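Local coordinates for BtGH115A (Bacteroides thetaiotaomicron, PDB 5BY3), which hydrolyses glycosidic bonds as a family GH115 4-O-methyl-alpha-glucuronidase with specificity for decorated arabinogalactans, at residues 708-713 with 718-723; 745-750 with 755-760; 698-703 with 723-728; 366-371 with 734-739; 678-683 with 766-771. All blocks are in the same frame, centred on the assembly; numbering follows the deposited sequence.

How the interactions relate
Interaction 4 opens first along the chain, at 366-371 just after strand 362-366 of the parallel barrel sheet, and closes only at 734-739. Interaction 5 opens within that long loop, at 678-683, and closes beyond it at 766-771, so the two cross. Interaction 3 (698-703 with 723-728) is nested in both and itself encloses the hairpin of interaction 1, with which it shares Tyr-723. Interaction 2 follows in series and lies inside interaction 5. Interactions 1, 2 and 5 build the two-sheet C-terminal region: the first joins strands within one sheet, the others pack one sheet on the other. Interactions 3 and 4 meet where this region adjoins the barrel.

Interaction 1. Residues 708-713 with 718-723; sequences RFTVSL and PEVIAY
Phe-709 and Ile-721 form a hydrogen-bonded pair of an antiparallel beta hairpin in which 719-722 is an edge strand of a four-stranded sheet. Their backbones exchange two nearly straight bonds, Phe-709 N to Ile-721 O and Ile-721 N to Phe-709 O, both 2.8 Å. Val-711 and Glu-719 make the next hydrogen-bonded pair, with Val-711 N to Glu-719 O at 2.9 Å. From CB to tip, Ile-721 stays against its partner strand. CB sits over the face of the Phe-709 ring, 4.1 Å from the centroid and 19° off the normal. Branch CG2, anti to the backbone N (chi1 -60° places CG1 beside N), reaches Phe-709 CZ at 3.7 Å. CG1 leads the other way to Val-711, and its methyl CD1 ends tightly on Val-711 CG2 at 3.4 Å. The Phe-709 ring is brought near the other strand because its CG stands between the backbone N and the carbonyl carbon. In the ring plane, at its edge, it meets Tyr-723 CD1; the two rings are inclined at 48°. This apolar side of the hairpin faces inward, where Ile-694 and Leu-696 of strand 689-696 pack on Phe-709. Arg-708, Thr-710, Val-720 and Ala-722 lie on the other face, and Arg-708 carries its guanidinium away to a salt bridge with Asp-763. Near the turn, Pro-718 CB rests on Thr-710 CB at 3.4 Å, the two side chains lying side by side, while Thr-710 CA directs its hydrogen at Glu-719 O, 3.0 Å away.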
# COMPACT_ATOMS: atom_id res chain seq x y z
N ARG A 708 9.69 20.01 14.85
CA ARG A 708 9.80 20.28 16.29
C ARG A 708 8.61 20.97 16.98
O ARG A 708 7.70 21.49 16.33
CB ARG A 708 11.14 20.98 16.60
CG ARG A 708 11.32 22.34 15.98
CD ARG A 708 12.70 22.47 15.38
NE ARG A 708 12.51 23.14 14.11
CZ ARG A 708 12.78 24.42 13.85
NH1 ARG A 708 13.33 25.20 14.78
NH2 ARG A 708 12.53 24.89 12.63
N PHE A 709 8.61 20.93 18.30
CA PHE A 709 7.57 21.55 19.11
C PHE A 709 8.17 22.27 20.31
O PHE A 709 9.36 22.18 20.54
CB PHE A 709 6.48 20.53 19.54
CG PHE A 709 6.99 19.36 20.36
CD1 PHE A 709 7.42 18.18 19.73
CD2 PHE A 709 6.99 19.42 21.76
CE1 PHE A 709 7.87 17.10 20.49
CE2 PHE A 709 7.44 18.33 22.53
CZ PHE A 709 7.87 17.16 21.89
N THR A 710 7.36 23.04 21.03
CA THR A 710 7.82 23.66 22.26
C THR A 710 6.88 23.21 23.35
O THR A 710 5.67 23.12 23.12
CB THR A 710 7.87 25.20 22.21
OG1 THR A 710 6.55 25.75 22.35
CG2 THR A 710 8.54 25.71 20.93
N VAL A 711 7.45 22.92 24.51
CA VAL A 711 6.70 22.65 25.74
C VAL A 711 6.86 23.81 26.73
O VAL A 711 7.98 24.30 26.95
CB VAL A 711 7.18 21.37 26.42
CG1 VAL A 711 6.08 20.34 26.48
CG2 VAL A 711 8.40 20.83 25.70
N SER A 712 5.76 24.25 27.32
CA SER A 712 5.83 25.31 28.35
C SER A 712 4.85 25.07 29.47
O SER A 712 3.63 25.07 29.26
CB SER A 712 5.66 26.71 27.74
OG SER A 712 5.80 27.72 28.73
N LEU A 713 5.42 24.82 30.66
CA LEU A 713 4.67 24.71 31.90
C LEU A 713 4.53 26.10 32.57
O LEU A 713 5.51 26.68 33.04
CB LEU A 713 5.33 23.72 32.86
CG LEU A 713 4.58 23.55 34.19
CD1 LEU A 713 3.78 22.26 34.26
CD2 LEU A 713 5.54 23.64 35.38
N PRO A 718 9.23 28.64 26.37
CA PRO A 718 9.12 27.36 25.67
C PRO A 718 10.46 26.62 25.62
O PRO A 718 11.47 27.22 25.27
CB PRO A 718 8.68 27.78 24.26
CG PRO A 718 9.04 29.22 24.13
CD PRO A 718 8.77 29.75 25.51
N GLU A 719 10.46 25.35 26.02
CA GLU A 719 11.58 24.45 25.71
C GLU A 719 11.36 23.84 24.31
O GLU A 719 10.28 23.33 24.02
CB GLU A 719 11.72 23.37 26.79
CG GLU A 719 13.15 22.90 27.05
CD GLU A 719 13.47 22.77 28.54
OE1 GLU A 719 13.29 23.75 29.31
OE2 GLU A 719 13.92 21.67 28.95
N VAL A 720 12.39 23.91 23.46
CA VAL A 720 12.34 23.53 22.04
C VAL A 720 12.81 22.08 21.82
O VAL A 720 13.95 21.74 22.14
CB VAL A 720 13.21 24.48 21.19
CG1 VAL A 720 13.30 24.00 19.75
CG2 VAL A 720 12.63 25.88 21.21
N ILE A 721 11.92 21.24 21.27
CA ILE A 721 12.15 19.79 21.17
C ILE A 721 11.89 19.24 19.76
O ILE A 721 10.78 19.36 19.26
CB ILE A 721 11.29 19.01 22.19
CG1 ILE A 721 11.63 19.43 23.63
CG2 ILE A 721 11.53 17.52 22.00
CD1 ILE A 721 10.84 18.70 24.70
N ALA A 722 12.93 18.65 19.16
CA ALA A 722 12.94 18.08 17.82
C ALA A 722 12.75 16.55 17.88
O ALA A 722 13.21 15.90 18.83
CB ALA A 722 14.28 18.39 17.17
N TYR A 723 12.10 15.97 16.86
CA TYR A 723 11.84 14.52 16.87
C TYR A 723 11.89 13.89 15.50
O TYR A 723 11.55 12.72 15.35
CB TYR A 723 10.52 14.15 17.59
CG TYR A 723 9.28 14.63 16.88
CD1 TYR A 723 8.81 15.94 17.06
CD2 TYR A 723 8.58 13.78 16.01
CE1 TYR A 723 7.68 16.39 16.38
CE2 TYR A 723 7.45 14.23 15.32
CZ TYR A 723 7.01 15.53 15.52
OH TYR A 723 5.90 15.95 14.85

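Interaction 2. Residues 745-750 with 755-760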
# COMPACT_ATOMS: atom_id res chain seq x y z
N ILE A 745 10.30 14.79 28.85
CA ILE A 745 10.92 15.98 29.43
C ILE A 745 10.59 16.09 30.92
O ILE A 745 9.48 15.78 31.36
CB ILE A 745 10.59 17.27 28.63
CG1 ILE A 745 11.53 18.40 29.02
CG2 ILE A 745 9.14 17.70 28.81
CD1 ILE A 745 11.70 19.44 27.94
N VAL A 746 11.59 16.50 31.68
CA VAL A 746 11.42 16.80 33.10
C VAL A 746 11.40 18.33 33.27
O VAL A 746 12.28 19.06 32.75
CB VAL A 746 12.47 16.06 33.96
CG1 VAL A 746 12.67 16.72 35.33
CG2 VAL A 746 12.08 14.59 34.12
N LEU A 747 10.36 18.80 33.96
CA LEU A 747 10.18 20.23 34.25
C LEU A 747 9.94 20.48 35.73
O LEU A 747 9.34 19.64 36.42
CB LEU A 747 9.05 20.85 33.42
CG LEU A 747 8.99 20.74 31.89
CD1 LEU A 747 7.56 21.08 31.41
CD2 LEU A 747 10.04 21.58 31.18
N PRO A 748 10.43 21.63 36.24
CA PRO A 748 10.09 22.01 37.62
C PRO A 748 8.69 22.59 37.70
O PRO A 748 8.35 23.43 36.87
CB PRO A 748 11.12 23.09 37.95
CG PRO A 748 11.52 23.68 36.62
CD PRO A 748 11.39 22.58 35.62
N VAL A 749 7.88 22.13 38.66
CA VAL A 749 6.65 22.86 39.04
C VAL A 749 7.03 24.10 39.87
O VAL A 749 8.16 24.20 40.37
CB VAL A 749 5.62 21.98 39.83
CG1 VAL A 749 5.39 20.65 39.14
CG2 VAL A 749 6.03 21.78 41.30
N THR A 750 6.11 25.06 40.01
CA THR A 750 6.25 26.03 41.09
C THR A 750 5.60 25.49 42.37
O THR A 750 6.12 25.67 43.47
CB THR A 750 5.72 27.43 40.73
OG1 THR A 750 4.53 27.31 39.95
CG2 THR A 750 6.76 28.22 39.94
N HIS A 755 -2.14 24.25 37.04
CA HIS A 755 -1.11 24.40 35.98
C HIS A 755 -1.66 24.20 34.59
O HIS A 755 -2.64 23.47 34.39
CB HIS A 755 0.05 23.41 36.14
CG HIS A 755 0.52 23.24 37.54
ND1 HIS A 755 1.47 24.06 38.11
CD2 HIS A 755 0.16 22.34 38.49
CE1 HIS A 755 1.68 23.68 39.35
NE2 HIS A 755 0.91 22.64 39.61
N GLN A 756 -0.98 24.83 33.64
CA GLN A 756 -1.20 24.61 32.22
C GLN A 756 0.08 24.24 31.45
O GLN A 756 1.13 24.87 31.66
CB GLN A 756 -1.85 25.85 31.61
CG GLN A 756 -3.34 25.96 31.89
CD GLN A 756 -3.89 27.33 31.57
OE1 GLN A 756 -3.51 27.97 30.58
NE2 GLN A 756 -4.79 27.79 32.43
N LEU A 757 -0.02 23.24 30.57
CA LEU A 757 1.07 22.80 29.72
C LEU A 757 0.74 23.15 28.28
O LEU A 757 -0.24 22.65 27.74
CB LEU A 757 1.27 21.28 29.83
CG LEU A 757 2.51 20.71 29.10
CD1 LEU A 757 3.77 20.85 29.94
CD2 LEU A 757 2.29 19.26 28.72
N VAL A 758 1.56 23.99 27.67
CA VAL A 758 1.33 24.40 26.29
C VAL A 758 2.33 23.72 25.32
O VAL A 758 3.56 23.92 25.42
CB VAL A 758 1.29 25.94 26.17
CG1 VAL A 758 1.33 26.42 24.71
CG2 VAL A 758 0.04 26.48 26.87
N ILE A 759 1.78 22.90 24.42
CA ILE A 759 2.50 22.28 23.27
C ILE A 759 2.25 23.05 21.96
O ILE A 759 1.12 23.07 21.44
CB ILE A 759 2.14 20.77 23.11
CG1 ILE A 759 2.58 19.98 24.35
CG2 ILE A 759 2.78 20.17 21.87
CD1 ILE A 759 1.70 18.80 24.70
N LYS A 760 3.28 23.71 21.45
CA LYS A 760 3.17 24.49 20.22
C LYS A 760 3.94 23.85 19.04
O LYS A 760 5.09 23.45 19.21
CB LYS A 760 3.68 25.91 20.48
CG LYS A 760 3.43 26.88 19.33
CD LYS A 760 3.85 28.30 19.68
CE LYS A 760 3.96 29.12 18.41
NZ LYS A 760 3.86 30.58 18.67
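The imidazole of His-755 meets Val-749 obliquely: its CE1 lies 4.3 Å from Val-749 CB, so the valine touches with its branch point and its methyls stand farther off. The same ring meets the ring of Phe-682 on the neighbouring strand of its own sheet, the planes inclined by about 30°. ND1 hydrogen-bonds to the carboxylate of Asp-714, whose other oxygen takes the backbone N-H of Gln-756; the ND1 bond probably helps to fix the imidazole's rotation, and the Gln-756 bond holds the carboxylate. Farther along, Leu-747 and Leu-757 close the gap between the strands. Their CA atoms are 10.5 Å apart, and a single methyl from each side makes the touch, CD1 to CD1 at 4.1 Å, the two side chains crossing at about a right angle. Leu-757 has CG anti to the backbone N (chi1 -173°), which swings its end toward Leu-747 although its CB does not point there. Such spacing belongs to two sheets packed face to face, so the successive strands 741-748 and 755-761 step across a beta sandwich. With no hydrogen bond between the segments, this meeting rests on van der Waals contact of aliphatic groups and one ring carbon. Its one polar ring is tied to Asp-714, just beyond strand 708-713 of its own sheet, a pairing that would probably hold a proton on ND1 and might favour a charged imidazole.

Interaction 3. Residues 698-703 with 723-728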
# COMPACT_ATOMS: atom_id res chain seq x y z
N PRO A 698 5.47 9.09 14.26
CA PRO A 698 6.86 9.17 13.83
C PRO A 698 6.99 9.47 12.31
O PRO A 698 7.82 8.87 11.62
CB PRO A 698 7.40 7.78 14.15
CG PRO A 698 6.21 6.87 13.90
CD PRO A 698 4.97 7.69 14.22
N ASN A 699 6.23 10.45 11.81
CA ASN A 699 6.38 10.78 10.40
C ASN A 699 7.67 11.65 10.17
O ASN A 699 8.41 11.97 11.14
CB ASN A 699 5.11 11.41 9.85
CG ASN A 699 4.86 12.78 10.41
OD1 ASN A 699 5.37 13.75 9.89
ND2 ASN A 699 4.11 12.87 11.49
N HIS A 700 7.93 11.98 8.89
CA HIS A 700 9.15 12.68 8.49
C HIS A 700 8.80 14.13 8.07
O HIS A 700 7.66 14.39 7.63
CB HIS A 700 9.82 11.94 7.32
CG HIS A 700 10.29 10.54 7.65
ND1 HIS A 700 11.38 10.29 8.45
CD2 HIS A 700 9.83 9.33 7.26
CE1 HIS A 700 11.57 8.99 8.56
NE2 HIS A 700 10.63 8.38 7.86
N PRO A 701 9.77 15.07 8.19
CA PRO A 701 9.51 16.51 7.86
C PRO A 701 8.81 16.75 6.52
O PRO A 701 9.10 16.05 5.54
CB PRO A 701 10.92 17.15 7.84
CG PRO A 701 11.75 16.24 8.70
CD PRO A 701 11.20 14.84 8.49
N VAL A 702 7.87 17.68 6.48
CA VAL A 702 7.14 17.94 5.21
C VAL A 702 7.87 18.96 4.36
O VAL A 702 7.83 18.90 3.13
CB VAL A 702 5.69 18.37 5.43
CG1 VAL A 702 4.94 18.43 4.10
CG2 VAL A 702 4.99 17.42 6.42
N HIS A 703 8.50 19.92 5.03
CA HIS A 703 9.39 20.88 4.38
C HIS A 703 10.51 21.23 5.32
O HIS A 703 10.31 21.57 6.50
CB HIS A 703 8.67 22.16 3.96
CG HIS A 703 7.65 21.94 2.90
ND1 HIS A 703 6.32 22.23 3.08
CD2 HIS A 703 7.76 21.43 1.65
CE1 HIS A 703 5.65 21.93 1.98
NE2 HIS A 703 6.50 21.44 1.10
N TYR A 723 12.10 15.97 16.86
CA TYR A 723 11.84 14.52 16.87
C TYR A 723 11.89 13.89 15.50
O TYR A 723 11.55 12.72 15.35
CB TYR A 723 10.52 14.15 17.59
CG TYR A 723 9.28 14.63 16.88
CD1 TYR A 723 8.81 15.94 17.06
CD2 TYR A 723 8.58 13.78 16.01
CE1 TYR A 723 7.68 16.39 16.38
CE2 TYR A 723 7.45 14.23 15.32
CZ TYR A 723 7.01 15.53 15.52
OH TYR A 723 5.90 15.95 14.85
N GLU A 724 12.33 14.66 14.49
CA GLU A 724 12.63 14.08 13.18
C GLU A 724 13.81 13.13 13.44
O GLU A 724 14.53 13.31 14.41
CB GLU A 724 12.94 15.16 12.12
CG GLU A 724 14.38 15.70 12.03
CD GLU A 724 14.88 16.49 13.25
OE1 GLU A 724 14.08 16.90 14.11
OE2 GLU A 724 16.12 16.70 13.37
N THR A 725 13.93 12.09 12.61
CA THR A 725 15.07 11.21 12.60
C THR A 725 15.75 11.33 11.23
O THR A 725 15.13 11.85 10.24
CB THR A 725 14.66 9.72 12.80
OG1 THR A 725 13.76 9.34 11.77
CG2 THR A 725 14.02 9.47 14.10
N LYS A 726 16.98 10.79 11.15
CA LYS A 726 17.82 10.83 9.95
C LYS A 726 18.24 9.42 9.62
O LYS A 726 18.66 8.67 10.51
CB LYS A 726 19.09 11.69 10.15
CG LYS A 726 18.89 13.18 10.50
CD LYS A 726 18.26 13.97 9.35
CE LYS A 726 17.92 15.40 9.77
NZ LYS A 726 16.65 15.83 9.14
N GLY A 727 18.15 9.05 8.35
CA GLY A 727 18.46 7.71 7.93
C GLY A 727 17.77 6.62 8.75
O GLY A 727 16.64 6.81 9.28
N ARG A 728 18.42 5.48 8.82
CA ARG A 728 17.89 4.34 9.54
C ARG A 728 18.67 4.13 10.85
O ARG A 728 19.35 3.12 11.03
CB ARG A 728 17.92 3.10 8.65
CG ARG A 728 17.48 3.37 7.20
CD ARG A 728 16.79 2.22 6.52
NE ARG A 728 17.66 1.05 6.31
CZ ARG A 728 18.53 0.91 5.32
NH1 ARG A 728 18.70 1.89 4.43
NH2 ARG A 728 19.27 -0.17 5.22
O HOH W 1 11.05 8.61 12.58
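His-700 presents the edge of its ring to Thr-725. OG1 lies near the imidazole plane, 3.9 Å from CE1, with the two side chains running obliquely to one another, and this is contact without a hydrogen bond. Beside it Pro-701 and Glu-724 cross at about a right angle: the pyrrolidine corner CG rests on Glu-724 CB at 3.8 Å. The glutamate touches mainly with CB. Its CG is turned between the backbone N and the carbonyl carbon (chi1 85°) and the chain bends again beyond it, leading the carboxylate away from Pro-701 to a salt bridge with Lys-706. Polar linkage between the two loops passes through water instead. One molecule lies 2.9 Å from Thr-725 OG1 and gives a weak bond to Pro-698 O at 3.4 Å. The far ring nitrogen of His-700, NE2, is hydrogen-bonded to Asp-368 OD2, so the imidazole spans from this loop pair to the barrel loop 366-371. Both segments are irregular connections, one between strands 689-696 and 708-713, the other leading from strand 719-722 into helix 730-738, whose Glu-731, Trp-732 and Asn-735 pack on Thr-725.

Interaction 4. Residues 366-371 with 734-739; sequences CDDNYG and ENVLRN
Tyr-370 and Val-736 bring their CA atoms to 6.4 Å where two overlapping Asx turns of 366-371 meet the last turns of helix 730-738. In the second of these turns Asp-368 OD1 takes the N-H of Tyr-370 at 3.0 Å, from above the carboxylate plane, and so fixes the backbone from which the ring projects. Val-736 lies over one face of that ring: its CG2 sits over the centre, 4.0 Å from the centroid and 10° off the normal, a CH-pi contact. Val-736 CB follows at the root of the ring, 3.8 Å from Tyr-370 CG. The other methyl, CG1, anti to the carbonyl carbon (chi1 -64°), slides past the aspartate to within 3.6 Å of Asp-368 OD2. The same oxygen accepts a hydrogen bond from Trp-732 NE1 on that helix, while Tyr-370 OH bonds to His-401 O. The side chain of Tyr-370 is about 14 Å from the bound nickel ion. A water donates to Tyr-370 O at 2.7 Å and to Asn-739 OD1 at 2.6 Å. Segment 366-371 follows strand 362-366 of the eight-stranded parallel barrel, with strand 388-393 beside it; the Val-736 contact and the water thus join C-terminal helix 730-738 to a barrel loop.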
# COMPACT_ATOMS: atom_id res chain seq x y z
N CYS A 366 10.13 8.15 -1.99
CA CYS A 366 9.95 6.87 -1.34
C CYS A 366 9.53 7.00 0.11
O CYS A 366 9.92 7.95 0.77
CB CYS A 366 11.26 6.10 -1.42
SG CYS A 366 11.53 5.61 -3.12
N ASP A 367 8.73 6.05 0.59
CA ASP A 367 8.44 5.98 2.03
C ASP A 367 9.62 5.25 2.68
O ASP A 367 10.49 4.80 1.97
CB ASP A 367 7.10 5.30 2.28
CG ASP A 367 7.15 3.76 2.15
OD1 ASP A 367 8.21 3.14 1.83
OD2 ASP A 367 6.11 3.16 2.40
N ASP A 368 9.64 5.13 4.02
CA ASP A 368 10.77 4.54 4.73
C ASP A 368 10.55 3.04 4.97
O ASP A 368 11.09 2.46 5.91
CB ASP A 368 10.97 5.30 6.05
CG ASP A 368 9.76 5.15 7.03
OD1 ASP A 368 8.69 4.60 6.67
OD2 ASP A 368 9.90 5.59 8.19
N ASN A 369 9.71 2.45 4.13
CA ASN A 369 9.34 1.06 4.18
C ASN A 369 8.28 0.74 5.21
O ASN A 369 7.76 -0.39 5.22
CB ASN A 369 10.58 0.14 4.35
CG ASN A 369 11.75 0.53 3.45
OD1 ASN A 369 12.87 0.77 3.94
ND2 ASN A 369 11.51 0.59 2.15
N TYR A 370 7.98 1.70 6.10
CA TYR A 370 6.93 1.52 7.09
C TYR A 370 5.82 2.54 6.92
O TYR A 370 5.08 2.86 7.87
CB TYR A 370 7.53 1.44 8.49
CG TYR A 370 8.54 0.28 8.66
CD1 TYR A 370 9.79 0.32 8.05
CD2 TYR A 370 8.22 -0.87 9.41
CE1 TYR A 370 10.69 -0.73 8.19
CE2 TYR A 370 9.12 -1.94 9.56
CZ TYR A 370 10.34 -1.87 8.95
OH TYR A 370 11.22 -2.90 9.07
N GLY A 371 5.64 3.00 5.68
CA GLY A 371 4.50 3.85 5.32
C GLY A 371 4.62 5.32 5.71
O GLY A 371 3.60 6.05 5.74
N GLU A 734 13.26 2.10 16.49
CA GLU A 734 12.33 2.17 17.58
C GLU A 734 11.03 2.79 17.10
O GLU A 734 9.96 2.24 17.36
CB GLU A 734 12.94 3.02 18.71
CG GLU A 734 13.43 2.27 19.94
CD GLU A 734 13.96 0.88 19.63
OE1 GLU A 734 15.03 0.79 19.01
OE2 GLU A 734 13.31 -0.13 20.00
N ASN A 735 11.13 3.93 16.41
CA ASN A 735 9.97 4.70 15.99
C ASN A 735 9.03 3.81 15.16
O ASN A 735 7.89 3.68 15.50
CB ASN A 735 10.39 5.93 15.16
CG ASN A 735 10.80 7.16 16.02
OD1 ASN A 735 10.90 7.10 17.27
ND2 ASN A 735 11.05 8.29 15.33
N VAL A 736 9.51 3.18 14.10
CA VAL A 736 8.62 2.49 13.16
C VAL A 736 8.04 1.16 13.66
O VAL A 736 7.00 0.73 13.21
CB VAL A 736 9.30 2.28 11.79
CG1 VAL A 736 9.59 3.63 11.14
CG2 VAL A 736 10.58 1.46 11.93
N LEU A 737 8.72 0.51 14.61
CA LEU A 737 8.20 -0.71 15.22
C LEU A 737 6.94 -0.44 16.08
O LEU A 737 6.03 -1.28 16.11
CB LEU A 737 9.28 -1.37 16.10
CG LEU A 737 10.40 -2.23 15.45
CD1 LEU A 737 11.50 -2.67 16.43
CD2 LEU A 737 9.89 -3.45 14.69
N ARG A 738 6.92 0.70 16.78
CA ARG A 738 5.87 1.04 17.73
C ARG A 738 4.92 2.11 17.19
O ARG A 738 3.94 2.47 17.84
CB ARG A 738 6.48 1.49 19.09
CG ARG A 738 7.17 2.82 19.02
CD ARG A 738 8.05 3.10 20.20
NE ARG A 738 8.80 4.27 19.84
CZ ARG A 738 9.99 4.62 20.34
NH1 ARG A 738 10.58 3.89 21.30
NH2 ARG A 738 10.56 5.72 19.87
N ASN A 739 5.23 2.61 15.99
CA ASN A 739 4.55 3.75 15.38
C ASN A 739 4.34 4.93 16.35
O ASN A 739 3.30 5.59 16.33
CB ASN A 739 3.24 3.31 14.73
CG ASN A 739 3.46 2.49 13.49
OD1 ASN A 739 3.99 2.98 12.47
ND2 ASN A 739 3.12 1.22 13.58
O HOH W 2 4.11 1.87 10.13

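Interaction 5. Residues 678-683 with 766-771; sequences LTFSFG and VILDQV
Asp-769 OD2, next to the Leu-768 that packs on Leu-678, is gripped by two donors, Gln-740 NE2 and the backbone N of Tyr-665; the same amide NE2 also reaches Gln-770 OE1. The two residues form a classic beta bulge, both facing Arg-695 on the neighbouring strand 689-696. The bulge has a consequence for packing: Leu-768 and Val-771, three positions apart, both send CB toward 678-683, where a regular strand would turn them to opposite faces. Their partners Leu-678 and Phe-680 belong to a second antiparallel sheet. The strand axes pass 11.2 Å apart and run nearly the same way, at 15°, the spacing of two layers of a beta sandwich with only side chains between them. Leu-768 is central. With CG anti to its backbone N (chi1 -177°), it carries one methyl, CD2, across to both partners: Leu-678 CD2 lies 4.0 Å away, that side chain approaching obliquely, and Phe-680 comes from the opposite direction, CZ foremost. The phenyl is also stacked on Trp-647, which probably limits its rotation. All four residues are buried and no hydrogen bond joins the segments; the polar ends of Asp-769 and Gln-770 are bonded to Gln-740 and Tyr-665, not to 678-683. Leu-768 CD2 and Val-771 CG2 both come to Phe-680 CZ, at 4.0 and 4.4 Å, each meeting the ring obliquely.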
# COMPACT_ATOMS: atom_id res chain seq x y z
N LEU A 678 -1.71 23.57 21.43
CA LEU A 678 -2.64 22.97 22.38
C LEU A 678 -2.22 23.27 23.84
O LEU A 678 -1.02 23.40 24.16
CB LEU A 678 -2.70 21.47 22.15
CG LEU A 678 -3.80 20.93 21.23
CD1 LEU A 678 -4.22 21.89 20.10
CD2 LEU A 678 -3.40 19.54 20.72
N THR A 679 -3.22 23.36 24.70
CA THR A 679 -3.06 23.82 26.07
C THR A 679 -3.77 22.77 26.96
O THR A 679 -4.97 22.53 26.81
CB THR A 679 -3.67 25.25 26.18
OG1 THR A 679 -2.99 26.16 25.30
CG2 THR A 679 -3.67 25.80 27.63
N PHE A 680 -3.01 22.10 27.83
CA PHE A 680 -3.56 21.07 28.73
C PHE A 680 -3.48 21.54 30.16
O PHE A 680 -2.50 22.18 30.55
CB PHE A 680 -2.81 19.74 28.61
CG PHE A 680 -2.89 19.12 27.26
CD1 PHE A 680 -2.00 19.48 26.26
CD2 PHE A 680 -3.88 18.20 26.98
CE1 PHE A 680 -2.10 18.93 25.00
CE2 PHE A 680 -3.97 17.64 25.72
CZ PHE A 680 -3.09 18.01 24.73
N SER A 681 -4.48 21.20 30.96
CA SER A 681 -4.52 21.67 32.34
C SER A 681 -4.74 20.56 33.36
O SER A 681 -5.41 19.52 33.10
CB SER A 681 -5.54 22.81 32.51
OG SER A 681 -6.86 22.33 32.35
N PHE A 682 -4.17 20.79 34.54
CA PHE A 682 -4.18 19.80 35.59
C PHE A 682 -3.96 20.47 36.93
O PHE A 682 -3.45 21.61 37.01
CB PHE A 682 -3.12 18.70 35.32
CG PHE A 682 -1.70 19.22 35.24
CD1 PHE A 682 -1.23 19.87 34.10
CD2 PHE A 682 -0.84 19.06 36.32
CE1 PHE A 682 0.07 20.35 34.03
CE2 PHE A 682 0.46 19.54 36.26
CZ PHE A 682 0.92 20.18 35.11
N GLY A 683 -4.32 19.72 37.97
CA GLY A 683 -4.44 20.25 39.30
C GLY A 683 -3.20 20.13 40.16
O GLY A 683 -2.05 20.22 39.69
N VAL A 766 3.13 18.03 12.13
CA VAL A 766 3.32 17.62 13.54
C VAL A 766 2.04 16.99 14.00
O VAL A 766 0.97 17.65 14.01
CB VAL A 766 3.58 18.84 14.44
CG1 VAL A 766 3.55 18.48 15.92
CG2 VAL A 766 4.89 19.51 14.06
N ILE A 767 2.10 15.71 14.38
CA ILE A 767 0.85 15.06 14.72
C ILE A 767 0.98 14.45 16.09
O ILE A 767 1.78 13.52 16.28
CB ILE A 767 0.44 14.01 13.67
CG1 ILE A 767 0.12 14.70 12.36
CG2 ILE A 767 -0.80 13.24 14.11
CD1 ILE A 767 0.69 13.97 11.16
N LEU A 768 0.20 15.00 17.02
CA LEU A 768 0.17 14.55 18.41
C LEU A 768 -0.72 13.32 18.56
O LEU A 768 -1.80 13.26 17.99
CB LEU A 768 -0.29 15.68 19.34
CG LEU A 768 -0.31 15.35 20.85
CD1 LEU A 768 1.08 15.18 21.47
CD2 LEU A 768 -1.12 16.37 21.64
N ASP A 769 -0.24 12.36 19.34
CA ASP A 769 -0.96 11.12 19.64
C ASP A 769 -1.34 11.08 21.11
O ASP A 769 -2.51 11.05 21.41
CB ASP A 769 -0.11 9.88 19.28
CG ASP A 769 -0.95 8.65 18.98
OD1 ASP A 769 -2.15 8.85 18.76
OD2 ASP A 769 -0.45 7.50 18.94
N GLN A 770 -0.37 11.06 22.01
CA GLN A 770 -0.66 10.99 23.45
C GLN A 770 0.21 11.94 24.25
O GLN A 770 1.25 12.38 23.77
CB GLN A 770 -0.46 9.58 23.98
CG GLN A 770 -1.39 8.57 23.32
CD GLN A 770 -1.07 7.13 23.68
OE1 GLN A 770 0.02 6.63 23.39
NE2 GLN A 770 -2.01 6.46 24.31
N VAL A 771 -0.24 12.26 25.45
CA VAL A 771 0.53 12.97 26.45
C VAL A 771 0.27 12.27 27.80
O VAL A 771 -0.90 12.00 28.14
CB VAL A 771 0.13 14.46 26.56
CG1 VAL A 771 0.99 15.15 27.61
CG2 VAL A 771 0.29 15.21 25.23